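Local coordinates for uncharacterized protein DR_0571 (Deinococcus radiodurans R1, PDB 3C4N) that is of unknown function but binds ADP and is probably an FAD-dependent oxidoreductase, at residues Q256-S264 / A330-L338. Residues are numbered along the deposited sequence; the frame is centred on the assembly and turned at random.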
ATOM      1  N   GLN A 256       7.144  -8.490  26.545  1.00 19.91           N
ATOM      2  CA  GLN A 256       6.198  -7.427  26.816  1.00 26.89           C
ATOM      3  C   GLN A 256       6.961  -6.114  26.963  1.00 26.54           C
ATOM      4  O   GLN A 256       8.146  -6.120  27.287  1.00 21.24           O
ATOM      5  CB  GLN A 256       5.436  -7.750  28.102  1.00 31.59           C
ATOM      6  CG  GLN A 256       4.795  -9.126  28.091  1.00 30.70           C
ATOM      7  CD  GLN A 256       4.084  -9.448  29.389  1.00 34.90           C
ATOM      8  OE1 GLN A 256       4.717  -9.613  30.443  1.00 33.46           O
ATOM      9  NE2 GLN A 256       2.758  -9.538  29.325  1.00 27.07           N
ATOM     10  N   PHE A 257       6.288  -4.992  26.724  1.00 24.39           N
ATOM     11  CA  PHE A 257       6.942  -3.696  26.839  1.00 24.01           C
ATOM     12  C   PHE A 257       6.159  -2.727  27.721  1.00 28.59           C
ATOM     13  O   PHE A 257       5.760  -1.641  27.276  1.00 29.30           O
ATOM     14  CB  PHE A 257       7.146  -3.076  25.451  1.00 22.22           C
ATOM     15  CG  PHE A 257       7.840  -3.986  24.475  1.00 17.36           C
ATOM     16  CD1 PHE A 257       7.137  -4.999  23.825  1.00 20.36           C
ATOM     17  CD2 PHE A 257       9.191  -3.819  24.183  1.00 12.91           C
ATOM     18  CE1 PHE A 257       7.767  -5.826  22.894  1.00 15.67           C
ATOM     19  CE2 PHE A 257       9.832  -4.640  23.256  1.00 12.84           C
ATOM     20  CZ  PHE A 257       9.117  -5.646  22.607  1.00 14.98           C
ATOM     21  N   PRO A 258       5.934  -3.098  28.992  1.00 26.27           N
ATOM     22  CA  PRO A 258       5.189  -2.202  29.883  1.00 20.25           C
ATOM     23  C   PRO A 258       5.819  -0.814  29.974  1.00 24.99           C
ATOM     24  O   PRO A 258       7.041  -0.667  29.895  1.00 26.04           O
ATOM     25  CB  PRO A 258       5.194  -2.954  31.216  1.00 18.87           C
ATOM     26  CG  PRO A 258       6.428  -3.796  31.143  1.00 20.02           C
ATOM     27  CD  PRO A 258       6.440  -4.275  29.717  1.00 18.07           C
ATOM     28  N   ARG A 259       4.975   0.201  30.139  1.00 32.16           N
ATOM     29  CA  ARG A 259       5.435   1.583  30.224  1.00 28.68           C
ATOM     30  C   ARG A 259       5.644   2.102  31.645  1.00 27.64           C
ATOM     31  O   ARG A 259       4.880   1.784  32.555  1.00 30.22           O
ATOM     32  CB  ARG A 259       4.466   2.514  29.497  1.00 23.68           C
ATOM     33  CG  ARG A 259       4.870   3.961  29.649  1.00 29.66           C
ATOM     34  CD  ARG A 259       4.325   4.841  28.560  1.00 31.89           C
ATOM     35  NE  ARG A 259       4.340   6.194  29.023  1.00 46.21           N
ATOM     36  CZ  ARG A 259       4.927   7.307  28.595  1.00 40.46           C
ATOM     37  NH1 ARG A 259       5.710   7.435  27.529  1.00 45.21           N
ATOM     38  NH2 ARG A 259       4.683   8.351  29.354  1.00 38.41           N
ATOM     39  N   LEU A 260       6.688   2.910  31.816  1.00 18.28           N
ATOM     40  CA  LEU A 260       7.019   3.498  33.104  1.00 20.87           C
ATOM     41  C   LEU A 260       6.799   5.006  33.034  1.00 26.91           C
ATOM     42  O   LEU A 260       7.608   5.736  32.459  1.00 22.19           O
ATOM     43  CB  LEU A 260       8.475   3.219  33.458  1.00 19.19           C
ATOM     44  CG  LEU A 260       8.910   3.711  34.842  1.00 16.36           C
ATOM     45  CD1 LEU A 260       8.356   2.790  35.926  1.00  9.70           C
ATOM     46  CD2 LEU A 260      10.425   3.743  34.903  1.00 16.42           C
ATOM     47  N   ASP A 261       5.708   5.471  33.633  1.00 26.02           N
ATOM     48  CA  ASP A 261       5.383   6.884  33.602  1.00 25.61           C
ATOM     49  C   ASP A 261       6.154   7.733  34.596  1.00 26.24           C
ATOM     50  O   ASP A 261       5.619   8.141  35.621  1.00 30.16           O
ATOM     51  CB  ASP A 261       3.883   7.072  33.813  1.00 30.47           C
ATOM     52  CG  ASP A 261       3.063   6.503  32.673  1.00 29.22           C
ATOM     53  OD1 ASP A 261       3.178   7.009  31.542  1.00 30.01           O
ATOM     54  OD2 ASP A 261       2.307   5.543  32.904  1.00 38.18           O
ATOM     55  N   LEU A 262       7.420   7.984  34.293  1.00 23.78           N
ATOM     56  CA  LEU A 262       8.255   8.820  35.140  1.00 27.09           C
ATOM     57  C   LEU A 262       8.999   9.802  34.241  1.00 30.68           C
ATOM     58  O   LEU A 262       9.414   9.446  33.136  1.00 28.33           O
ATOM     59  CB  LEU A 262       9.231   7.967  35.947  1.00 19.52           C
ATOM     60  CG  LEU A 262       8.580   7.217  37.112  1.00 28.43           C
ATOM     61  CD1 LEU A 262       9.571   6.278  37.744  1.00 31.34           C
ATOM     62  CD2 LEU A 262       8.073   8.218  38.136  1.00 28.55           C
ATOM     63  N   LEU A 263       9.143  11.035  34.719  1.00 26.73           N
ATOM     64  CA  LEU A 263       9.798  12.107  33.977  1.00 34.12           C
ATOM     65  C   LEU A 263      10.900  11.653  33.037  1.00 35.57           C
ATOM     66  O   LEU A 263      11.840  10.981  33.446  1.00 42.41           O
ATOM     67  CB  LEU A 263      10.373  13.148  34.936  1.00 35.48           C
ATOM     68  CG  LEU A 263      10.933  14.411  34.270  1.00 42.40           C
ATOM     69  CD1 LEU A 263       9.818  15.092  33.485  1.00 40.53           C
ATOM     70  CD2 LEU A 263      11.483  15.378  35.336  1.00 48.73           C
ATOM     71  N   SER A 264      10.782  12.031  31.771  1.00 33.68           N
ATOM     72  CA  SER A 264      11.789  11.677  30.791  1.00 32.96           C
ATOM     73  C   SER A 264      12.016  12.834  29.836  1.00 32.86           C
ATOM     74  O   SER A 264      11.122  13.651  29.612  1.00 29.58           O
ATOM     75  CB  SER A 264      11.360  10.445  30.007  1.00 39.16           C
ATOM     76  OG  SER A 264      12.232  10.233  28.915  1.00 38.71           O
ATOM     77  N   ALA A 330      12.606   3.068  41.073  1.00 29.22           N
ATOM     78  CA  ALA A 330      11.528   3.447  40.174  1.00 26.07           C
ATOM     79  C   ALA A 330      10.660   2.246  39.800  1.00 25.82           C
ATOM     80  O   ALA A 330       9.503   2.405  39.428  1.00 27.99           O
ATOM     81  CB  ALA A 330      12.102   4.098  38.913  1.00 31.08           C
ATOM     82  N   LEU A 331      11.216   1.048  39.895  1.00 17.45           N
ATOM     83  CA  LEU A 331      10.455  -0.140  39.562  1.00 24.33           C
ATOM     84  C   LEU A 331       9.519  -0.543  40.696  1.00 28.55           C
ATOM     85  O   LEU A 331       8.692  -1.436  40.531  1.00 26.63           O
ATOM     86  CB  LEU A 331      11.401  -1.298  39.232  1.00 19.39           C
ATOM     87  CG  LEU A 331      11.818  -1.455  37.771  1.00 28.95           C
ATOM     88  CD1 LEU A 331      12.155  -0.106  37.144  1.00 26.60           C
ATOM     89  CD2 LEU A 331      12.986  -2.404  37.716  1.00 11.20           C
ATOM     90  N   ALA A 332       9.636   0.129  41.837  1.00 26.19           N
ATOM     91  CA  ALA A 332       8.811  -0.188  42.994  1.00 30.50           C
ATOM     92  C   ALA A 332       7.809   0.893  43.378  1.00 36.46           C
ATOM     93  O   ALA A 332       7.041   0.713  44.324  1.00 42.45           O
ATOM     94  CB  ALA A 332       9.697  -0.507  44.185  1.00 17.96           C
ATOM     95  N   GLY A 333       7.802   2.006  42.646  1.00 38.84           N
ATOM     96  CA  GLY A 333       6.880   3.094  42.948  1.00 32.93           C
ATOM     97  C   GLY A 333       5.566   3.048  42.184  1.00 31.13           C
ATOM     98  O   GLY A 333       5.049   1.972  41.884  1.00 33.18           O
ATOM     99  N   GLU A 334       5.028   4.220  41.862  1.00 31.81           N
ATOM    100  CA  GLU A 334       3.757   4.328  41.134  1.00 32.72           C
ATOM    101  C   GLU A 334       3.919   4.389  39.616  1.00 27.11           C
ATOM    102  O   GLU A 334       2.934   4.291  38.888  1.00 24.67           O
ATOM    103  CB  GLU A 334       3.019   5.589  41.582  1.00 31.66           C
ATOM    104  CG  GLU A 334       3.826   6.867  41.362  1.00 37.21           C
ATOM    105  CD  GLU A 334       3.142   8.116  41.901  1.00 44.55           C
ATOM    106  OE1 GLU A 334       2.120   8.540  41.319  1.00 35.37           O
ATOM    107  OE2 GLU A 334       3.633   8.672  42.914  1.00 48.68           O
ATOM    108  N   GLY A 335       5.156   4.537  39.150  1.00 23.83           N
ATOM    109  CA  GLY A 335       5.415   4.659  37.723  1.00 26.92           C
ATOM    110  C   GLY A 335       5.004   3.545  36.777  1.00 27.42           C
ATOM    111  O   GLY A 335       4.317   3.802  35.789  1.00 25.49           O
ATOM    112  N   LEU A 336       5.430   2.317  37.077  1.00 31.74           N
ATOM    113  CA  LEU A 336       5.145   1.141  36.250  1.00 30.65           C
ATOM    114  C   LEU A 336       3.690   0.770  36.093  1.00 26.56           C
ATOM    115  O   LEU A 336       2.957   0.642  37.078  1.00 24.83           O
ATOM    116  CB  LEU A 336       5.877  -0.093  36.781  1.00 25.26           C
ATOM    117  CG  LEU A 336       7.036  -0.665  35.965  1.00 38.20           C
ATOM    118  CD1 LEU A 336       7.536  -1.943  36.650  1.00 45.90           C
ATOM    119  CD2 LEU A 336       6.605  -0.965  34.544  1.00 29.53           C
ATOM    120  N   GLU A 337       3.295   0.590  34.836  1.00 23.64           N
ATOM    121  CA  GLU A 337       1.943   0.187  34.489  1.00 23.61           C
ATOM    122  C   GLU A 337       1.959  -1.339  34.402  1.00 25.80           C
ATOM    123  O   GLU A 337       2.460  -1.902  33.427  1.00 30.73           O
ATOM    124  CB  GLU A 337       1.528   0.755  33.127  1.00 20.67           C
ATOM    125  CG  GLU A 337       1.807   2.242  32.908  1.00 30.25           C
ATOM    126  CD  GLU A 337       0.867   2.868  31.873  1.00 30.55           C
ATOM    127  OE1 GLU A 337       0.602   2.231  30.830  1.00 35.55           O
ATOM    128  OE2 GLU A 337       0.389   3.999  32.103  1.00 23.51           O
ATOM    129  N   LEU A 338       1.416  -2.000  35.418  1.00 27.47           N
ATOM    130  CA  LEU A 338       1.371  -3.462  35.474  1.00 26.31           C
ATOM    131  C   LEU A 338       0.149  -4.082  34.798  1.00 28.01           C
ATOM    132  O   LEU A 338       0.188  -5.241  34.378  1.00 30.57           O
ATOM    133  CB  LEU A 338       1.395  -3.928  36.932  1.00 27.20           C
ATOM    134  CG  LEU A 338       2.733  -4.020  37.659  1.00 28.08           C
ATOM    135  CD1 LEU A 338       3.610  -2.847  37.291  1.00 34.94           C
ATOM    136  CD2 LEU A 338       2.486  -4.090  39.151  1.00 24.45           C
TER
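Leu260 pairs with Leu336 in a single antiparallel beta bridge, where the end of strand 251-260 in the mixed sheet meets the loop between helix 315-324 and strand 347-352. Two backbone bonds make it: Glu337 N gives to Arg259 O at 3.0 Å, while Asp261 N reaches Gly335 O at 3.1 Å.

The tight side is apolar. Leu260 swings CG beside its own carbonyl carbon (chi1 -176°), which lays CD1 against Leu336 N and the Gly335 carbonyl carbon, and 3.7 Å from Leu336 CG. Leu262 CD1 meets Ala330 CB at 3.5 Å, and Leu262 CG packs over the CA of Gly335, 4.1 Å away. At the other end Pro258 CB lies 4.1 Å from Leu336 CD2. Leu321 of helix 315-324 and Leu287 of strand 284-288 also touch the Leu336 side chain.

On the looser, more exposed side the groups are charged. Asp261 is the centre of an inverse gamma turn closed by Leu262 N to Leu260 O. Its OD2 lies 2.6 Å from Glu337 OE2, two like charges close together, with the carboxylate planes 66° apart. The neighbouring Arg259 probably offsets some of this charge: its NE and NH2 both grip Asp261 OD1 side-on, NE at 2.9 Å.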